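Exodeoxyribonuclease III (Methanosarcina mazei, PDB 5J8N) probably acts as a metal-dependent DNA repair nuclease that cuts at abasic sites and degrades double-stranded DNA from its 3' ends. Local coordinates at residues H29-V34 / S238-I243; G123-F128 / V152-K157. The protein carries 3 engineered substitutions. All coordinates share one frame; numbering follows the deposited sequence.

Overall arrangement
Both contacts belong to one endonuclease/exonuclease/phosphatase domain of the DNase I-like clan, on opposite sides of the chain's centre. Their centres are 24 Å apart and their nearest atoms about 11 Å, so they do not touch. In sequence contact 2 is nested inside the long loop closed by contact 1. Contact 2 is the one beside the active site: the side chain of Asn153, a predicted transition-state stabiliser, lies about 7 Å from the bound magnesium ion, which Asn12 and Glu38 ligate. In contact 1 the side chain of Tyr240 is about 9 Å from that of Asp222 and about 10 Å from that of His248, both predicted functional residues.

Contact 1 (H29-V34 / S238-I243); sequences HRFDIV and SIYPEI
Phe31 and Tyr240 reach toward each other from opposite directions across the mixed six-stranded sheet of this DNase I-like fold. Strands 3-10 and 251-256 lie between strand 33-37, which Phe31 precedes, and the outermost strand 234-239, which Tyr240 follows. Ser238 is tied by backbone hydrogen bonding to Gly252, and the side chain of Ile239 packs on Cys249. Tyr240 also shares backbone hydrogen bonding with Pro250, and its CG stands beside its own backbone N (chi1 -66°), a setting that directs the phenol at Phe31. The rings form an offset edge-to-face pair with centroids 5.8 Å apart and planes at 88°, the edge belonging to Phe31. Their closest ring carbons are Phe31 CZ and Tyr240 CZ, at 3.9 Å. A type I turn then carries the chain from Tyr240 through Pro241 and Glu242 to Ile243, closed by Ile243 N donating to Tyr240 O over 3.1 Å. Arg213 NH2 hydrogen-bonds to the carbonyl oxygens of both Pro241 and Ile243, while the Ile243 side chain packs on Trp9 and on Leu25 of helix 22-27. Back at the aromatic pair, Arg30 CG lies 3.8 Å above one face of the Phe31 ring, toward its rim; at the edge of that ring, near its plane, Tyr240 OH sits 3.4 Å from Phe31 CE1.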
# COMPACT_ATOMS: atom_id res chain seq x y z
N HIS A 29 -2.59 19.08 4.15
CA HIS A 29 -3.90 18.96 3.44
C HIS A 29 -3.76 18.83 1.91
O HIS A 29 -4.72 19.05 1.18
CB HIS A 29 -4.80 20.12 3.82
CG HIS A 29 -5.55 19.86 5.08
ND1 HIS A 29 -6.88 19.51 5.07
CD2 HIS A 29 -5.14 19.77 6.36
CE1 HIS A 29 -7.27 19.29 6.31
NE2 HIS A 29 -6.23 19.44 7.11
N ARG A 30 -2.55 18.52 1.46
CA ARG A 30 -2.30 18.36 0.04
C ARG A 30 -3.08 17.16 -0.53
O ARG A 30 -3.53 17.20 -1.70
CB ARG A 30 -0.78 18.15 -0.15
CG ARG A 30 -0.30 18.15 -1.59
CD ARG A 30 1.25 18.24 -1.63
NE ARG A 30 1.63 18.23 -3.05
CZ ARG A 30 2.78 18.71 -3.52
NH1 ARG A 30 3.71 19.16 -2.69
NH2 ARG A 30 3.03 18.70 -4.82
N PHE A 31 -3.31 16.11 0.27
CA PHE A 31 -3.88 14.86 -0.25
C PHE A 31 -5.29 14.64 0.26
O PHE A 31 -5.59 14.87 1.44
CB PHE A 31 -2.95 13.69 0.11
CG PHE A 31 -1.63 13.84 -0.57
CD1 PHE A 31 -1.51 13.51 -1.92
CD2 PHE A 31 -0.54 14.41 0.08
CE1 PHE A 31 -0.32 13.69 -2.62
CE2 PHE A 31 0.67 14.61 -0.65
CZ PHE A 31 0.77 14.24 -1.98
N ASP A 32 -6.17 14.18 -0.64
CA ASP A 32 -7.53 13.84 -0.25
C ASP A 32 -7.60 12.56 0.59
O ASP A 32 -8.47 12.44 1.44
CB ASP A 32 -8.41 13.68 -1.48
CG ASP A 32 -8.48 14.96 -2.28
OD1 ASP A 32 -9.22 15.86 -1.86
OD2 ASP A 32 -7.78 15.09 -3.29
N ILE A 33 -6.71 11.64 0.31
CA ILE A 33 -6.62 10.39 1.04
C ILE A 33 -5.20 10.09 1.32
O ILE A 33 -4.35 10.23 0.43
CB ILE A 33 -7.26 9.24 0.22
CG1 ILE A 33 -8.72 9.56 -0.12
CG2 ILE A 33 -7.13 7.90 1.00
CD1 ILE A 33 -9.36 8.49 -1.08
N VAL A 34 -4.90 9.76 2.58
CA VAL A 34 -3.52 9.37 2.99
C VAL A 34 -3.65 7.98 3.63
O VAL A 34 -4.34 7.83 4.65
CB VAL A 34 -2.97 10.37 4.02
CG1 VAL A 34 -1.56 9.92 4.51
CG2 VAL A 34 -2.90 11.79 3.44
N SER A 238 2.37 8.45 -9.18
CA SER A 238 3.63 9.03 -8.72
C SER A 238 4.35 8.12 -7.76
O SER A 238 3.73 7.33 -7.06
CB SER A 238 3.36 10.38 -8.01
OG SER A 238 2.76 11.29 -8.90
N ILE A 239 5.68 8.36 -7.65
CA ILE A 239 6.47 7.89 -6.54
C ILE A 239 7.07 9.17 -5.98
O ILE A 239 7.39 10.11 -6.70
CB ILE A 239 7.55 6.89 -6.95
CG1 ILE A 239 6.88 5.69 -7.63
CG2 ILE A 239 8.36 6.41 -5.76
CD1 ILE A 239 7.90 4.80 -8.33
N TYR A 240 7.20 9.21 -4.64
CA TYR A 240 7.68 10.42 -3.93
C TYR A 240 9.01 10.19 -3.20
O TYR A 240 9.05 10.16 -1.96
CB TYR A 240 6.60 10.88 -2.90
CG TYR A 240 5.31 11.35 -3.52
CD1 TYR A 240 4.30 10.44 -3.84
CD2 TYR A 240 5.08 12.70 -3.72
CE1 TYR A 240 3.10 10.92 -4.40
CE2 TYR A 240 3.91 13.14 -4.31
CZ TYR A 240 2.93 12.24 -4.61
OH TYR A 240 1.71 12.73 -5.16
N PRO A 241 10.09 9.98 -3.94
CA PRO A 241 11.36 9.63 -3.31
C PRO A 241 11.93 10.76 -2.45
O PRO A 241 12.86 10.51 -1.66
CB PRO A 241 12.27 9.29 -4.52
CG PRO A 241 11.68 10.07 -5.67
CD PRO A 241 10.19 10.07 -5.41
N GLU A 242 11.40 11.96 -2.59
CA GLU A 242 11.86 13.11 -1.79
C GLU A 242 11.27 13.08 -0.38
O GLU A 242 11.73 13.86 0.45
CB GLU A 242 11.54 14.45 -2.49
CG GLU A 242 10.03 14.83 -2.52
CD GLU A 242 9.19 14.19 -3.63
OE1 GLU A 242 8.11 14.72 -3.92
OE2 GLU A 242 9.59 13.17 -4.23
N ILE A 243 10.33 12.20 -0.08
CA ILE A 243 9.73 12.16 1.26
C ILE A 243 10.46 11.15 2.12
O ILE A 243 10.46 9.95 1.81
CB ILE A 243 8.23 11.84 1.17
CG1 ILE A 243 7.55 12.97 0.39
CG2 ILE A 243 7.62 11.68 2.61
CD1 ILE A 243 6.08 12.85 0.22

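Contact 2 (G123-F128 / V152-K157)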
# COMPACT_ATOMS: atom_id res chain seq x y z
N GLY A 123 4.76 -18.98 2.94
CA GLY A 123 3.51 -19.69 2.68
C GLY A 123 2.34 -18.79 3.04
O GLY A 123 1.36 -18.72 2.29
N TYR A 124 2.45 -18.09 4.15
CA TYR A 124 1.40 -17.22 4.62
C TYR A 124 1.21 -16.08 3.64
O TYR A 124 0.07 -15.70 3.32
CB TYR A 124 1.74 -16.69 6.03
CG TYR A 124 0.67 -15.80 6.66
CD1 TYR A 124 -0.32 -16.36 7.48
CD2 TYR A 124 0.67 -14.43 6.50
CE1 TYR A 124 -1.29 -15.54 8.05
CE2 TYR A 124 -0.28 -13.62 7.08
CZ TYR A 124 -1.25 -14.19 7.86
OH TYR A 124 -2.18 -13.35 8.41
N LYS A 125 2.31 -15.47 3.21
CA LYS A 125 2.26 -14.42 2.20
C LYS A 125 1.51 -14.88 0.93
O LYS A 125 0.63 -14.17 0.44
CB LYS A 125 3.69 -13.97 1.84
CG LYS A 125 3.75 -12.90 0.78
CD LYS A 125 5.21 -12.56 0.48
CE LYS A 125 5.27 -11.39 -0.53
NZ LYS A 125 6.69 -11.11 -0.92
N MET A 126 1.87 -16.06 0.42
CA MET A 126 1.21 -16.55 -0.79
C MET A 126 -0.28 -16.85 -0.53
O MET A 126 -1.13 -16.58 -1.40
CB MET A 126 1.93 -17.76 -1.31
CG MET A 126 3.38 -17.52 -1.73
SD MET A 126 3.61 -16.22 -2.97
CE MET A 126 2.76 -16.93 -4.36
N ALA A 127 -0.60 -17.37 0.65
CA ALA A 127 -2.00 -17.63 0.99
C ALA A 127 -2.78 -16.29 1.10
O ALA A 127 -3.95 -16.17 0.70
CB ALA A 127 -2.08 -18.41 2.28
N PHE A 128 -2.16 -15.28 1.68
CA PHE A 128 -2.76 -13.94 1.77
C PHE A 128 -3.01 -13.40 0.38
O PHE A 128 -4.08 -12.86 0.11
CB PHE A 128 -1.85 -13.00 2.60
CG PHE A 128 -2.49 -11.69 2.92
CD1 PHE A 128 -2.55 -10.71 1.98
CD2 PHE A 128 -2.96 -11.42 4.22
CE1 PHE A 128 -3.13 -9.47 2.24
CE2 PHE A 128 -3.54 -10.18 4.50
CZ PHE A 128 -3.62 -9.20 3.50
N VAL A 152 3.20 -4.22 -1.33
CA VAL A 152 3.01 -5.58 -1.83
C VAL A 152 4.17 -6.47 -1.36
O VAL A 152 4.07 -7.70 -1.41
CB VAL A 152 2.90 -5.49 -3.37
CG1 VAL A 152 2.83 -6.87 -4.03
CG2 VAL A 152 1.67 -4.65 -3.73
N ASN A 153 5.30 -5.87 -0.96
CA ASN A 153 6.47 -6.64 -0.53
C ASN A 153 7.03 -7.55 -1.62
O ASN A 153 7.75 -8.51 -1.31
CB ASN A 153 6.20 -7.42 0.78
CG ASN A 153 6.67 -6.67 2.00
OD1 ASN A 153 7.81 -6.21 2.05
ND2 ASN A 153 5.76 -6.44 2.96
N THR A 154 6.77 -7.17 -2.89
CA THR A 154 7.34 -7.85 -4.05
C THR A 154 7.63 -6.84 -5.13
O THR A 154 6.80 -5.92 -5.33
CB THR A 154 6.34 -8.94 -4.60
OG1 THR A 154 6.11 -9.92 -3.58
CG2 THR A 154 6.92 -9.67 -5.82
N ALA A 155 8.79 -6.98 -5.79
CA ALA A 155 9.11 -6.22 -7.00
C ALA A 155 8.67 -7.06 -8.18
O ALA A 155 9.14 -8.19 -8.35
CB ALA A 155 10.65 -5.92 -7.04
N HIS A 156 7.79 -6.50 -9.02
CA HIS A 156 7.11 -7.33 -10.01
C HIS A 156 8.07 -7.86 -11.07
O HIS A 156 8.11 -9.08 -11.35
CB HIS A 156 6.00 -6.50 -10.66
CG HIS A 156 5.14 -7.27 -11.59
ND1 HIS A 156 4.24 -6.65 -12.44
CD2 HIS A 156 5.05 -8.60 -11.84
CE1 HIS A 156 3.63 -7.57 -13.16
NE2 HIS A 156 4.10 -8.76 -12.82
N LYS A 157 8.84 -6.97 -11.68
CA LYS A 157 9.68 -7.28 -12.86
C LYS A 157 11.13 -6.88 -12.55
O LYS A 157 11.40 -6.18 -11.55
CB LYS A 157 9.18 -6.56 -14.13
CG LYS A 157 7.75 -6.93 -14.50
CD LYS A 157 7.27 -6.11 -15.70
CE LYS A 157 5.83 -6.39 -16.08
NZ LYS A 157 5.73 -7.59 -16.97
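Lys125, on helix 119-141, faces Asn153 in the irregular segment 152-157 with their CA atoms 9.3 Å apart, a gap spanned by the lysine side chain. Lys125 is fully extended, CG anti to the backbone N (chi1 179°) and the later torsions also near 180°, which carries its amino group to the loop. There NZ donates to Asn153 O at 2.8 Å, approaching from above the carbonyl plane, 58° out of it, and to Thr154 OG1 at 3.0 Å. A salt bridge to Glu177 OE2 gives this buried ammonium group a counter-charge, and Thr154 OG1 is also hydrogen-bonded to Tyr129 OH. Shortening Lys125 to an alanine would probably leave Glu177 without its charge partner and take from Asn153 O and Thr154 OG1 the N-H donors that tie them to the helix. The grip falls on the backbone of a predicted metal ligand and transition-state stabiliser, whose amide is itself held through ND2 by Phe112 O and through OD1 by Asn114 ND2. Helix 119-141 is thereby joined to the loop that follows strand 146-149; Thr154 packs against Glu177 and Met181 of helix 175-186, and Val152 against Tyr223 and Phe225 of strand 218-227.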